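Local atomic coordinates of borrelidin polyketide synthase, type I (Streptomyces parvulus, PDB entry 6OBT), a protein that probably dehydrates beta-hydroxyacyl intermediates, as the dehydratase domain of a modular polyketide synthase that builds borrelidin. Residues W168-A173 against D208-I213; T269-R274 against W282-E287; M174-E179 against R200-A205. One frame throughout, in Å; residues are numbered along the deposited sequence.

Contact 1. Residues W168-A173 against D208-I213; sequences WPPTGA and DLVAEI
The indole N-H of Trp168 points at the carboxylate of Glu212: NE1 donates to OE1 at 2.7 Å, with 156° at the hydrogen. OE1 lies almost in the plane of the indole and accepts through its anti lone pair, the one turned away from OE2. Ring and carboxylate are nearly coplanar, 28° apart, and the two side chains run past each other in opposite senses. Farther along the same edge of the indole, CZ2 comes to 3.6 Å from the backbone oxygen of Ala211. The six-membered ring of Trp168 packs obliquely on Val210, CH2 3.8 Å from CB. Val210 also meets Pro170 tip to tip, its CG2 3.7 Å from CD of the proline ring and its CG1 equally near CG. With CG of Trp168 placed opposite the backbone N (chi1 -172°), the indole reaches from the loop to the strand. The peptide bond before Pro169 is cis, which probably helps turn the chain so that Pro170 can meet Val210. In the second shell, Arg201 forms a salt bridge with the same OE1 of Glu212, which probably favours the charged carboxylate and steadies it as an acceptor. The loop segment 168-173, between strands 148-156 and 174-176, lies against one face of the sheet at strand 208-214, whose edges pair with strands 199-205 and 270-276; Trp168 also packs on Arg272, and Pro169 on Trp203.

Contact 2. Residues T269-R274 against W282-E287; sequences TSLRVR and WQAWDE
The backbone oxygen of Arg272 accepts from Trp285 N at 2.7 Å, in the carbonyl plane, and CA of Ala284 adds a C-H...O contact to it at 3.2 Å. Arg272 N returns the bond to Trp285 O, and Arg274 and Gln283 form the next hydrogen-bonded pair, as in a regular antiparallel hairpin. Between them, the non-hydrogen-bonded pair Val273 and Ala284 puts its side chains on the face opposite Arg272 and Trp285, where Val273 CG1 meets Trp282 CD1 at 4.0 Å. On the face of Arg272 and Arg274, the indole of Trp285 turns an edge to Arg274, CZ3 lying 3.8 Å from CB. Its NE1 hydrogen-bonds to Glu163 O, while the Arg274 guanidinium pairs with Asp208. Fully extended from CG to NE, Arg272 brings its guanidinium beneath the Glu287 backbone oxygen, which sits 3.2 Å above the centre of the plane. Beside the start of strand 270-276, Ser270 OG donates to Glu287 OE2 at 3.1 Å, and a water bridges Ser270 O to Glu287 N. The hairpin lies between strands 208-214 and 291-301, with Leu165 covering Arg272 and Trp285, and Trp282 NE1 hydrogen-bonded to Ala234 O of helix 228-236.

Contact 3. Residues M174-E179 against R200-A205; sequences MPLDVE and RRAWRA
Pro175 and Trp203 face each other as a non-hydrogen-bonded antiparallel pair, and their side chains meet at an oblique angle: CG of the proline ring lies 3.8 Å from CD1 of the indole. The five-membered part of the indole sits beside the backbone of Pro175, with CD1 3.5 Å from the proline N. Trp203 CG stands opposite its own carbonyl carbon (chi1 -54°), and the long end of the ring is carried back over its own strand. There its edge and that of the Arg201 guanidinium meet in plane, while the charge of Arg201 is paired with Glu212. On the opposite face of the ribbon, Leu176 lies obliquely across Arg204: CD1 touches CB of the arginine at 3.8 Å, and CD2 touches the methyl of Ala202. Val178, two residues on, adds to the same patch, CG1 meeting Ala202 CB at 3.8 Å while CG2 rests near the backbone oxygen of Arg200. Backbone bonds join the two strands. Met174 N to Arg204 O and Arg204 N to Met174 O are both 3.1 Å and somewhat bent. Leu176 N donates to Ala202 O at 2.8 Å with a straighter 168° at the hydrogen. Where the chains then separate, a water links them further, donating to Leu176 O and accepting from Ala202 N. Past this point Asp177 OD1 accepts from Glu179 N in an Asx turn, which curls the departing chain ahead of helix 181-187. Arg200 and Arg201 both lie opposite Glu212 in a classic beta bulge. Strand 174-176 is the outermost of this run of strands within the chain; strand 199-205 separates it from strand 208-214, and Cys240 packs against Leu176 and Val178.

How the contacts relate
The three contacts follow one run of antiparallel strands, in the order 281-286, 270-276, 208-214, 199-205, 174-176. Contact 2 is the inner hairpin and contact 3 the outer edge, their centres about 15 Å apart. The centre of contact 1 is about 10 Å from that of contact 2. Contacts 1 and 3 are closer, their centres about 8 Å apart. Along the chain, contact 3 falls between the two segments of contact 1, and contact 2 comes later. The loop 168-173 runs directly into strand 174-176, covering one sheet face before extending the edge. These strands probably belong to the hot-dog fold expected of a polyketide synthase dehydratase, and the contacts build one end of it.

Contact 1. Residues W168-A173 against D208-I213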
loop_
_atom_site.group_PDB
_atom_site.type_symbol
_atom_site.label_atom_id
_atom_site.label_comp_id
_atom_site.label_asym_id
_atom_site.label_seq_id
_atom_site.Cartn_x
_atom_site.Cartn_y
_atom_site.Cartn_z
ATOM N N TRP A 168 -9.001 -44.826 -8.602
ATOM C CA TRP A 168 -9.258 -43.915 -9.726
ATOM C C TRP A 168 -9.232 -44.649 -11.066
ATOM O O TRP A 168 -8.261 -45.374 -11.354
ATOM C CB TRP A 168 -8.241 -42.783 -9.749
ATOM C CG TRP A 168 -8.595 -41.725 -10.767
ATOM C CD1 TRP A 168 -8.048 -41.557 -12.004
ATOM C CD2 TRP A 168 -9.585 -40.705 -10.621
ATOM N NE1 TRP A 168 -8.633 -40.479 -12.642
ATOM C CE2 TRP A 168 -9.586 -39.945 -11.814
ATOM C CE3 TRP A 168 -10.478 -40.362 -9.602
ATOM C CZ2 TRP A 168 -10.432 -38.858 -12.005
ATOM C CZ3 TRP A 168 -11.322 -39.274 -9.798
ATOM C CH2 TRP A 168 -11.295 -38.545 -10.990
ATOM N N PRO A 169 -10.266 -44.489 -11.907
ATOM C CA PRO A 169 -11.503 -43.746 -11.647
ATOM C C PRO A 169 -12.360 -44.443 -10.584
ATOM O O PRO A 169 -12.064 -45.566 -10.238
ATOM C CB PRO A 169 -12.219 -43.757 -13.005
ATOM C CG PRO A 169 -11.213 -44.241 -13.992
ATOM C CD PRO A 169 -10.280 -45.109 -13.242
ATOM N N PRO A 170 -13.381 -43.765 -10.049
ATOM C CA PRO A 170 -14.380 -44.485 -9.261
ATOM C C PRO A 170 -14.989 -45.534 -10.160
ATOM O O PRO A 170 -14.808 -45.497 -11.373
ATOM C CB PRO A 170 -15.370 -43.390 -8.848
ATOM C CG PRO A 170 -14.654 -42.106 -9.064
ATOM C CD PRO A 170 -13.751 -42.344 -10.233
ATOM N N THR A 171 -15.669 -46.512 -9.570
ATOM C CA THR A 171 -15.993 -47.711 -10.348
ATOM C C THR A 171 -17.489 -47.962 -10.350
ATOM O O THR A 171 -18.237 -47.542 -9.454
ATOM C CB THR A 171 -15.211 -48.941 -9.874
ATOM O OG1 THR A 171 -15.683 -50.114 -10.578
ATOM C CG2 THR A 171 -15.446 -49.143 -8.469
ATOM N N GLY A 172 -17.892 -48.632 -11.394
ATOM C CA GLY A 172 -19.185 -48.391 -11.977
ATOM C C GLY A 172 -19.312 -47.045 -12.651
ATOM O O GLY A 172 -20.436 -46.587 -12.867
ATOM N N ALA A 173 -18.195 -46.371 -12.938
ATOM C CA ALA A 173 -18.203 -45.059 -13.569
ATOM C C ALA A 173 -18.142 -45.225 -15.082
ATOM O O ALA A 173 -17.255 -45.913 -15.603
ATOM C CB ALA A 173 -17.039 -44.196 -13.083
ATOM N N ASP A 208 -22.631 -38.405 -9.046
ATOM C CA ASP A 208 -21.541 -37.444 -9.087
ATOM C C ASP A 208 -20.857 -37.427 -10.448
ATOM O O ASP A 208 -20.936 -38.370 -11.239
ATOM C CB ASP A 208 -20.498 -37.745 -8.010
ATOM C CG ASP A 208 -21.050 -37.626 -6.617
ATOM O OD1 ASP A 208 -22.145 -37.049 -6.455
ATOM O OD2 ASP A 208 -20.382 -38.107 -5.678
ATOM N N LEU A 209 -20.161 -36.322 -10.694
ATOM C CA LEU A 209 -19.289 -36.142 -11.841
ATOM C C LEU A 209 -17.833 -36.292 -11.407
ATOM O O LEU A 209 -17.425 -35.691 -10.407
ATOM C CB LEU A 209 -19.523 -34.748 -12.418
ATOM C CG LEU A 209 -18.927 -34.333 -13.744
ATOM C CD1 LEU A 209 -19.844 -34.822 -14.842
ATOM C CD2 LEU A 209 -18.830 -32.820 -13.737
ATOM N N VAL A 210 -17.049 -37.084 -12.147
ATOM C CA VAL A 210 -15.607 -37.130 -11.922
ATOM C C VAL A 210 -14.881 -36.856 -13.232
ATOM O O VAL A 210 -15.360 -37.202 -14.316
ATOM C CB VAL A 210 -15.115 -38.454 -11.285
ATOM C CG1 VAL A 210 -15.756 -38.649 -9.922
ATOM C CG2 VAL A 210 -15.402 -39.667 -12.208
ATOM N N ALA A 211 -13.715 -36.217 -13.119
ATOM C CA ALA A 211 -12.998 -35.733 -14.288
ATOM C C ALA A 211 -11.501 -35.675 -14.017
ATOM O O ALA A 211 -11.064 -35.427 -12.887
ATOM C CB ALA A 211 -13.499 -34.344 -14.706
ATOM N N GLU A 212 -10.727 -35.907 -15.079
ATOM C CA GLU A 212 -9.301 -35.600 -15.124
ATOM C C GLU A 212 -9.121 -34.276 -15.855
ATOM O O GLU A 212 -9.623 -34.110 -16.971
ATOM C CB GLU A 212 -8.511 -36.705 -15.834
ATOM C CG GLU A 212 -8.278 -37.928 -14.975
ATOM C CD GLU A 212 -7.705 -39.100 -15.754
ATOM O OE1 GLU A 212 -7.709 -40.222 -15.209
ATOM O OE2 GLU A 212 -7.244 -38.899 -16.901
ATOM N N ILE A 213 -8.422 -33.336 -15.216
ATOM C CA ILE A 213 -8.246 -31.974 -15.716
ATOM C C ILE A 213 -6.775 -31.605 -15.551
ATOM O O ILE A 213 -6.213 -31.803 -14.469
ATOM C CB ILE A 213 -9.143 -30.989 -14.940
ATOM C CG1 ILE A 213 -10.600 -31.476 -14.931
ATOM C CG2 ILE A 213 -9.077 -29.604 -15.548
ATOM C CD1 ILE A 213 -11.503 -30.756 -13.946
#

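Contact 2. Residues T269-R274 against W282-E287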
loop_
_atom_site.group_PDB
_atom_site.type_symbol
_atom_site.label_atom_id
_atom_site.label_comp_id
_atom_site.label_asym_id
_atom_site.label_seq_id
_atom_site.Cartn_x
_atom_site.Cartn_y
_atom_site.Cartn_z
ATOM N N THR A 269 -0.358 -29.287 -11.264
ATOM C CA THR A 269 -0.659 -29.034 -12.669
ATOM C C THR A 269 -1.700 -29.982 -13.250
ATOM O O THR A 269 -2.133 -29.771 -14.389
ATOM C CB THR A 269 0.615 -29.132 -13.525
ATOM O OG1 THR A 269 1.152 -30.457 -13.430
ATOM C CG2 THR A 269 1.672 -28.127 -13.078
ATOM N N SER A 270 -2.102 -31.021 -12.515
ATOM C CA SER A 270 -3.072 -31.991 -13.002
ATOM C C SER A 270 -3.925 -32.474 -11.838
ATOM O O SER A 270 -3.395 -32.801 -10.773
ATOM C CB SER A 270 -2.381 -33.183 -13.675
ATOM O OG SER A 270 -3.323 -34.191 -13.993
ATOM N N LEU A 271 -5.244 -32.538 -12.051
ATOM C CA LEU A 271 -6.175 -32.827 -10.967
ATOM C C LEU A 271 -7.113 -33.977 -11.315
ATOM O O LEU A 271 -7.482 -34.179 -12.476
ATOM C CB LEU A 271 -7.048 -31.637 -10.621
ATOM C CG LEU A 271 -6.328 -30.405 -10.095
ATOM C CD1 LEU A 271 -7.309 -29.251 -10.150
ATOM C CD2 LEU A 271 -5.846 -30.660 -8.689
ATOM N N ARG A 272 -7.511 -34.703 -10.268
ATOM C CA ARG A 272 -8.670 -35.593 -10.281
ATOM C C ARG A 272 -9.766 -34.944 -9.448
ATOM O O ARG A 272 -9.518 -34.529 -8.307
ATOM C CB ARG A 272 -8.289 -36.973 -9.732
ATOM C CG ARG A 272 -7.233 -37.603 -10.590
ATOM C CD ARG A 272 -6.577 -38.834 -9.991
ATOM N NE ARG A 272 -5.685 -39.424 -10.984
ATOM C CZ ARG A 272 -5.124 -40.622 -10.874
ATOM N NH1 ARG A 272 -4.328 -41.075 -11.835
ATOM N NH2 ARG A 272 -5.353 -41.363 -9.803
ATOM N N VAL A 273 -10.953 -34.793 -10.035
ATOM C CA VAL A 273 -11.989 -33.917 -9.504
ATOM C C VAL A 273 -13.272 -34.713 -9.310
ATOM O O VAL A 273 -13.630 -35.543 -10.152
ATOM C CB VAL A 273 -12.214 -32.712 -10.442
ATOM C CG1 VAL A 273 -13.238 -31.752 -9.866
ATOM C CG2 VAL A 273 -10.898 -31.988 -10.687
ATOM N N ARG A 274 -13.960 -34.464 -8.197
ATOM C CA ARG A 274 -15.252 -35.081 -7.920
ATOM C C ARG A 274 -16.234 -33.991 -7.546
ATOM O O ARG A 274 -15.996 -33.251 -6.585
ATOM C CB ARG A 274 -15.179 -36.116 -6.785
ATOM C CG ARG A 274 -16.595 -36.631 -6.426
ATOM C CD ARG A 274 -16.569 -37.762 -5.411
ATOM N NE ARG A 274 -16.282 -39.043 -6.043
ATOM C CZ ARG A 274 -17.191 -39.980 -6.300
ATOM N NH1 ARG A 274 -18.466 -39.781 -5.997
ATOM N NH2 ARG A 274 -16.825 -41.125 -6.865
ATOM N N TRP A 282 -17.155 -29.629 -4.425
ATOM C CA TRP A 282 -16.005 -30.059 -5.205
ATOM C C TRP A 282 -14.972 -30.675 -4.280
ATOM O O TRP A 282 -14.734 -30.171 -3.178
ATOM C CB TRP A 282 -15.341 -28.871 -5.931
ATOM C CG TRP A 282 -15.877 -28.502 -7.297
ATOM C CD1 TRP A 282 -15.202 -28.590 -8.483
ATOM C CD2 TRP A 282 -17.159 -27.935 -7.608
ATOM N NE1 TRP A 282 -15.998 -28.154 -9.515
ATOM C CE2 TRP A 282 -17.206 -27.750 -9.006
ATOM C CE3 TRP A 282 -18.280 -27.587 -6.845
ATOM C CZ2 TRP A 282 -18.321 -27.208 -9.654
ATOM C CZ3 TRP A 282 -19.394 -27.050 -7.492
ATOM C CH2 TRP A 282 -19.401 -26.871 -8.881
ATOM N N GLN A 283 -14.343 -31.747 -4.743
ATOM C CA GLN A 283 -13.115 -32.262 -4.158
ATOM C C GLN A 283 -12.139 -32.463 -5.301
ATOM O O GLN A 283 -12.516 -32.995 -6.353
ATOM C CB GLN A 283 -13.322 -33.611 -3.427
ATOM C CG GLN A 283 -14.306 -33.608 -2.289
ATOM C CD GLN A 283 -14.766 -35.001 -1.959
ATOM O OE1 GLN A 283 -14.244 -35.626 -1.046
ATOM N NE2 GLN A 283 -15.737 -35.506 -2.713
ATOM N N ALA A 284 -10.896 -32.053 -5.103
ATOM C CA ALA A 284 -9.856 -32.308 -6.091
ATOM C C ALA A 284 -8.620 -32.898 -5.428
ATOM O O ALA A 284 -8.222 -32.467 -4.343
ATOM C CB ALA A 284 -9.470 -31.043 -6.837
ATOM N N TRP A 285 -8.021 -33.891 -6.091
ATOM C CA TRP A 285 -6.776 -34.529 -5.672
ATOM C C TRP A 285 -5.755 -34.395 -6.797
ATOM O O TRP A 285 -6.116 -34.123 -7.945
ATOM C CB TRP A 285 -6.982 -36.020 -5.338
ATOM C CG TRP A 285 -8.000 -36.295 -4.262
ATOM C CD1 TRP A 285 -7.748 -36.519 -2.946
ATOM C CD2 TRP A 285 -9.426 -36.373 -4.415
ATOM N NE1 TRP A 285 -8.921 -36.734 -2.262
ATOM C CE2 TRP A 285 -9.968 -36.634 -3.140
ATOM C CE3 TRP A 285 -10.296 -36.240 -5.502
ATOM C CZ2 TRP A 285 -11.339 -36.791 -2.924
ATOM C CZ3 TRP A 285 -11.661 -36.381 -5.283
ATOM C CH2 TRP A 285 -12.166 -36.670 -4.007
ATOM N N ASP A 286 -4.470 -34.579 -6.483
ATOM C CA ASP A 286 -3.501 -34.662 -7.571
ATOM C C ASP A 286 -3.473 -36.079 -8.167
ATOM O O ASP A 286 -4.220 -36.972 -7.759
ATOM C CB ASP A 286 -2.114 -34.216 -7.105
ATOM C CG ASP A 286 -1.498 -35.134 -6.060
ATOM O OD1 ASP A 286 -2.051 -36.210 -5.748
ATOM O OD2 ASP A 286 -0.438 -34.746 -5.518
ATOM N N GLU A 287 -2.579 -36.282 -9.141
ATOM C CA GLU A 287 -2.502 -37.552 -9.857
ATOM C C GLU A 287 -2.158 -38.721 -8.938
ATOM O O GLU A 287 -2.369 -39.875 -9.320
ATOM C CB GLU A 287 -1.466 -37.454 -10.980
ATOM C CG GLU A 287 -1.988 -36.827 -12.260
ATOM C CD GLU A 287 -1.139 -37.169 -13.470
ATOM O OE1 GLU A 287 -0.242 -38.030 -13.348
ATOM O OE2 GLU A 287 -1.368 -36.575 -14.547
HETATM O O HOH W 1 -0.801 -34.350 -10.193
#

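Contact 3. Residues M174-E179 against R200-A205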
loop_
_atom_site.group_PDB
_atom_site.type_symbol
_atom_site.label_atom_id
_atom_site.label_comp_id
_atom_site.label_asym_id
_atom_site.label_seq_id
_atom_site.Cartn_x
_atom_site.Cartn_y
_atom_site.Cartn_z
ATOM N N MET A 174 -19.092 -44.601 -15.779
ATOM C CA MET A 174 -19.178 -44.709 -17.230
ATOM C C MET A 174 -18.408 -43.583 -17.900
ATOM O O MET A 174 -18.639 -42.409 -17.576
ATOM C CB MET A 174 -20.626 -44.697 -17.699
ATOM C CG MET A 174 -20.831 -44.356 -19.187
ATOM S SD MET A 174 -22.210 -45.198 -20.078
ATOM C CE MET A 174 -21.429 -46.684 -20.805
ATOM N N PRO A 175 -17.519 -43.891 -18.840
ATOM C CA PRO A 175 -16.821 -42.831 -19.573
ATOM C C PRO A 175 -17.794 -41.958 -20.350
ATOM O O PRO A 175 -18.671 -42.452 -21.064
ATOM C CB PRO A 175 -15.885 -43.609 -20.507
ATOM C CG PRO A 175 -15.656 -44.902 -19.807
ATOM C CD PRO A 175 -16.983 -45.223 -19.157
ATOM N N LEU A 176 -17.636 -40.646 -20.177
ATOM C CA LEU A 176 -18.405 -39.634 -20.887
ATOM C C LEU A 176 -17.625 -39.179 -22.111
ATOM O O LEU A 176 -16.395 -39.089 -22.082
ATOM C CB LEU A 176 -18.676 -38.439 -19.975
ATOM C CG LEU A 176 -19.910 -38.369 -19.073
ATOM C CD1 LEU A 176 -20.261 -39.720 -18.472
ATOM C CD2 LEU A 176 -19.662 -37.334 -17.974
ATOM N N ASP A 177 -18.339 -38.898 -23.193
ATOM C CA ASP A 177 -17.698 -38.359 -24.383
ATOM C C ASP A 177 -17.541 -36.855 -24.191
ATOM O O ASP A 177 -18.535 -36.125 -24.157
ATOM C CB ASP A 177 -18.515 -38.681 -25.630
ATOM C CG ASP A 177 -17.820 -38.249 -26.901
ATOM O OD1 ASP A 177 -16.612 -37.933 -26.838
ATOM O OD2 ASP A 177 -18.479 -38.218 -27.963
ATOM N N VAL A 178 -16.298 -36.392 -24.048
ATOM C CA VAL A 178 -16.014 -34.965 -23.901
ATOM C C VAL A 178 -15.429 -34.372 -25.177
ATOM O O VAL A 178 -14.871 -33.254 -25.149
ATOM C CB VAL A 178 -15.091 -34.693 -22.705
ATOM C CG1 VAL A 178 -15.814 -34.977 -21.400
ATOM C CG2 VAL A 178 -13.810 -35.500 -22.819
ATOM N N GLU A 179 -15.497 -35.118 -26.284
ATOM C CA GLU A 179 -15.200 -34.601 -27.611
ATOM C C GLU A 179 -15.965 -33.311 -27.857
ATOM O O GLU A 179 -17.167 -33.233 -27.587
ATOM C CB GLU A 179 -15.590 -35.639 -28.663
ATOM C CG GLU A 179 -15.086 -35.357 -30.059
ATOM C CD GLU A 179 -13.742 -35.991 -30.309
ATOM O OE1 GLU A 179 -12.976 -36.145 -29.334
ATOM O OE2 GLU A 179 -13.469 -36.367 -31.471
ATOM N N ARG A 200 -9.804 -33.245 -19.812
ATOM C CA ARG A 200 -9.302 -34.340 -20.638
ATOM C C ARG A 200 -10.220 -35.552 -20.661
ATOM O O ARG A 200 -10.476 -36.117 -21.733
ATOM C CB ARG A 200 -7.908 -34.766 -20.156
ATOM C CG ARG A 200 -6.968 -33.614 -19.880
ATOM C CD ARG A 200 -6.593 -32.866 -21.155
ATOM N NE ARG A 200 -5.808 -31.672 -20.847
ATOM C CZ ARG A 200 -5.251 -30.885 -21.762
ATOM N NH1 ARG A 200 -5.385 -31.166 -23.053
ATOM N NH2 ARG A 200 -4.547 -29.824 -21.388
ATOM N N ARG A 201 -10.688 -36.016 -19.502
ATOM C CA ARG A 201 -11.582 -37.169 -19.459
ATOM C C ARG A 201 -12.626 -36.941 -18.377
ATOM O O ARG A 201 -12.372 -36.236 -17.404
ATOM C CB ARG A 201 -10.819 -38.486 -19.189
ATOM C CG ARG A 201 -9.444 -38.591 -19.850
ATOM C CD ARG A 201 -9.120 -40.028 -20.236
ATOM N NE ARG A 201 -9.036 -40.892 -19.065
ATOM C CZ ARG A 201 -7.903 -41.405 -18.593
ATOM N NH1 ARG A 201 -6.754 -41.144 -19.201
ATOM N NH2 ARG A 201 -7.917 -42.178 -17.515
ATOM N N ALA A 202 -13.806 -37.528 -18.559
ATOM C CA ALA A 202 -14.860 -37.421 -17.559
ATOM C C ALA A 202 -15.660 -38.721 -17.508
ATOM O O ALA A 202 -15.754 -39.455 -18.499
ATOM C CB ALA A 202 -15.781 -36.220 -17.844
ATOM N N TRP A 203 -16.204 -39.017 -16.323
ATOM C CA TRP A 203 -17.104 -40.144 -16.106
ATOM C C TRP A 203 -18.276 -39.680 -15.258
ATOM O O TRP A 203 -18.144 -38.775 -14.437
ATOM C CB TRP A 203 -16.462 -41.329 -15.353
ATOM C CG TRP A 203 -15.193 -41.890 -15.898
ATOM C CD1 TRP A 203 -15.034 -43.094 -16.541
ATOM C CD2 TRP A 203 -13.892 -41.304 -15.816
ATOM N NE1 TRP A 203 -13.713 -43.280 -16.870
ATOM C CE2 TRP A 203 -12.991 -42.194 -16.437
ATOM C CE3 TRP A 203 -13.399 -40.106 -15.281
ATOM C CZ2 TRP A 203 -11.630 -41.924 -16.543
ATOM C CZ3 TRP A 203 -12.042 -39.842 -15.384
ATOM C CH2 TRP A 203 -11.172 -40.750 -16.005
ATOM N N ARG A 204 -19.407 -40.350 -15.419
ATOM C CA ARG A 204 -20.485 -40.275 -14.445
ATOM C C ARG A 204 -20.268 -41.369 -13.408
ATOM O O ARG A 204 -20.128 -42.543 -13.762
ATOM C CB ARG A 204 -21.847 -40.437 -15.124
ATOM C CG ARG A 204 -23.034 -40.507 -14.170
ATOM C CD ARG A 204 -24.328 -40.230 -14.928
ATOM N NE ARG A 204 -25.535 -40.530 -14.157
ATOM C CZ ARG A 204 -26.749 -40.084 -14.474
ATOM N NH1 ARG A 204 -26.918 -39.319 -15.547
ATOM N NH2 ARG A 204 -27.798 -40.403 -13.724
ATOM N N ALA A 205 -20.242 -40.984 -12.140
ATOM C CA ALA A 205 -20.035 -41.905 -11.026
ATOM C C ALA A 205 -21.253 -41.803 -10.118
ATOM O O ALA A 205 -21.325 -40.904 -9.273
ATOM C CB ALA A 205 -18.747 -41.570 -10.273
HETATM O O HOH W 2 -13.770 -39.069 -21.306
#